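Local coordinates for protein succinate--CoA ligase subunit alpha (Campylobacter jejuni, PDB 6MEL) that serves as the alpha subunit of a CoA ligase and carries a Rossmann-type CoA-binding domain followed by a ligase domain, at residues Q27-G32 and L49-F54. Numbering follows the deposited sequence.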
loop_
_atom_site.group_PDB
_atom_site.type_symbol
_atom_site.label_atom_id
_atom_site.label_comp_id
_atom_site.label_asym_id
_atom_site.label_seq_id
_atom_site.Cartn_x
_atom_site.Cartn_y
_atom_site.Cartn_z
ATOM N N GLN A 27 14.849 -23.067 -7.578
ATOM C CA GLN A 27 14.240 -22.796 -8.896
ATOM C C GLN A 27 15.075 -21.770 -9.685
ATOM O O GLN A 27 15.266 -21.946 -10.871
ATOM C CB GLN A 27 12.794 -22.343 -8.766
ATOM C CG GLN A 27 11.894 -23.427 -8.192
ATOM C CD GLN A 27 10.461 -23.205 -8.600
ATOM O OE1 GLN A 27 10.055 -22.112 -9.002
ATOM N NE2 GLN A 27 9.706 -24.283 -8.575
ATOM N N CYS A 28 15.615 -20.732 -9.032
ATOM C CA CYS A 28 16.444 -19.722 -9.745
ATOM C C CYS A 28 17.715 -20.387 -10.321
ATOM O O CYS A 28 18.094 -20.166 -11.478
ATOM C CB CYS A 28 16.801 -18.541 -8.846
ATOM S SG CYS A 28 15.360 -17.518 -8.385
ATOM N N MET A 29 18.356 -21.226 -9.515
ATOM C CA MET A 29 19.542 -21.953 -9.963
ATOM C C MET A 29 19.216 -22.874 -11.147
ATOM O O MET A 29 19.929 -22.848 -12.151
ATOM C CB MET A 29 20.152 -22.758 -8.819
ATOM C CG MET A 29 20.888 -21.869 -7.826
ATOM S SD MET A 29 21.248 -22.720 -6.231
ATOM C CE MET A 29 23.024 -22.590 -6.260
ATOM N N ALA A 30 18.101 -23.601 -11.073
ATOM C CA ALA A 30 17.699 -24.519 -12.158
ATOM C C ALA A 30 17.424 -23.719 -13.425
ATOM O O ALA A 30 17.655 -24.220 -14.509
ATOM C CB ALA A 30 16.486 -25.353 -11.785
ATOM N N TYR A 31 16.936 -22.478 -13.288
ATOM C CA TYR A 31 16.651 -21.672 -14.465
ATOM C C TYR A 31 17.939 -21.120 -15.102
ATOM O O TYR A 31 17.885 -20.611 -16.209
ATOM C CB TYR A 31 15.721 -20.523 -14.053
ATOM C CG TYR A 31 15.030 -19.823 -15.189
ATOM C CD1 TYR A 31 13.979 -20.436 -15.847
ATOM C CD2 TYR A 31 15.459 -18.585 -15.649
ATOM C CE1 TYR A 31 13.312 -19.799 -16.887
ATOM C CE2 TYR A 31 14.801 -17.935 -16.688
ATOM C CZ TYR A 31 13.718 -18.544 -17.305
ATOM O OH TYR A 31 13.051 -17.938 -18.345
ATOM N N GLY A 32 19.071 -21.143 -14.381
ATOM C CA GLY A 32 20.366 -20.701 -14.945
ATOM C C GLY A 32 21.058 -19.613 -14.127
ATOM O O GLY A 32 22.170 -19.208 -14.452
ATOM N N LEU A 49 22.283 -25.762 -0.699
ATOM C CA LEU A 49 22.068 -25.921 -2.132
ATOM C C LEU A 49 23.398 -25.917 -2.878
ATOM O O LEU A 49 23.502 -25.343 -3.964
ATOM C CB LEU A 49 21.175 -24.777 -2.628
ATOM C CG LEU A 49 19.780 -24.743 -2.016
ATOM C CD1 LEU A 49 19.012 -23.524 -2.525
ATOM C CD2 LEU A 49 19.026 -26.038 -2.355
ATOM N N GLY A 50 24.393 -26.576 -2.291
ATOM C CA GLY A 50 25.741 -26.735 -2.848
ATOM C C GLY A 50 26.586 -25.468 -2.859
ATOM O O GLY A 50 27.607 -25.420 -3.545
ATOM N N LYS A 51 26.209 -24.439 -2.092
ATOM C CA LYS A 51 26.943 -23.183 -2.107
ATOM C C LYS A 51 27.275 -22.765 -0.688
ATOM O O LYS A 51 26.605 -23.169 0.248
ATOM C CB LYS A 51 26.079 -22.095 -2.764
ATOM C CG LYS A 51 25.661 -22.423 -4.180
ATOM C CD LYS A 51 26.838 -22.445 -5.115
ATOM C CE LYS A 51 26.463 -23.017 -6.466
ATOM N NZ LYS A 51 27.652 -22.952 -7.344
ATOM N N PRO A 52 28.294 -21.905 -0.507
ATOM C CA PRO A 52 28.675 -21.445 0.823
ATOM C C PRO A 52 27.660 -20.480 1.459
ATOM O O PRO A 52 27.007 -19.692 0.767
ATOM C CB PRO A 52 30.054 -20.805 0.588
ATOM C CG PRO A 52 30.073 -20.433 -0.875
ATOM C CD PRO A 52 29.186 -21.445 -1.574
ATOM N N VAL A 53 27.472 -20.646 2.763
ATOM C CA VAL A 53 26.667 -19.784 3.603
ATOM C C VAL A 53 27.639 -18.929 4.396
ATOM O O VAL A 53 28.700 -19.434 4.795
ATOM C CB VAL A 53 25.755 -20.584 4.543
ATOM C CG1 VAL A 53 24.874 -19.726 5.436
ATOM C CG2 VAL A 53 24.926 -21.576 3.767
ATOM N N PHE A 54 27.269 -17.662 4.591
ATOM C CA PHE A 54 28.041 -16.709 5.331
ATOM C C PHE A 54 27.175 -16.063 6.404
ATOM O O PHE A 54 25.924 -16.009 6.259
ATOM C CB PHE A 54 28.567 -15.642 4.385
ATOM C CG PHE A 54 29.407 -16.180 3.268
ATOM C CD1 PHE A 54 30.789 -16.332 3.426
ATOM C CD2 PHE A 54 28.831 -16.552 2.073
ATOM C CE1 PHE A 54 31.565 -16.854 2.394
ATOM C CE2 PHE A 54 29.605 -17.058 1.035
ATOM C CZ PHE A 54 30.966 -17.212 1.198
#
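The flat group in this contact is the Leu49-Gly50 peptide. Met29 meets it at the carbonyl oxygen, from beyond the oxygen rather than over a face, with CE 3.6 Å from Leu49 O. No side chain of 27-32 stacks on either face of this peptide, and no aromatic ring takes part. On the Leu49 side chain, the thioether sulfur does the touching: Met29 SD is 4.1 Å from Leu49 CB, and the two side chains cross at a slant. The methyl goes on to Lys51. Met29 CE lies 3.4 Å from Lys51 CG and 3.5 Å from Lys51 CE, both tighter than usual for carbon pairs. Lys51 bends between CB and CG (chi2 -67°), and its aliphatic chain then runs past Met29 in the opposite direction. The CG-SD bond of Met29 is turned to chi3 120°, which swings CE toward Lys51.

Met29 lies near the C-terminal end of helix 19-31, which a Schellman motif closes at Gly32. Leu49 and Gly50 both have positive phi and join antiparallel strands 47-48 and 51-54, as in a type I' hairpin turn. The contact thus joins this helix to the hairpin at one margin of the Rossmann-type sheet. Leu49 also packs on Ala25 and Glu26, one helical turn earlier.

No hydrogen bond or salt bridge links 27-32 with 49-54. Only 129 Å² is buried between them. The contact therefore rests on dispersion between the thioether end of Met29, the Leu49 CB and carbonyl, and the carbon part of Lys51, and gives little directional hold.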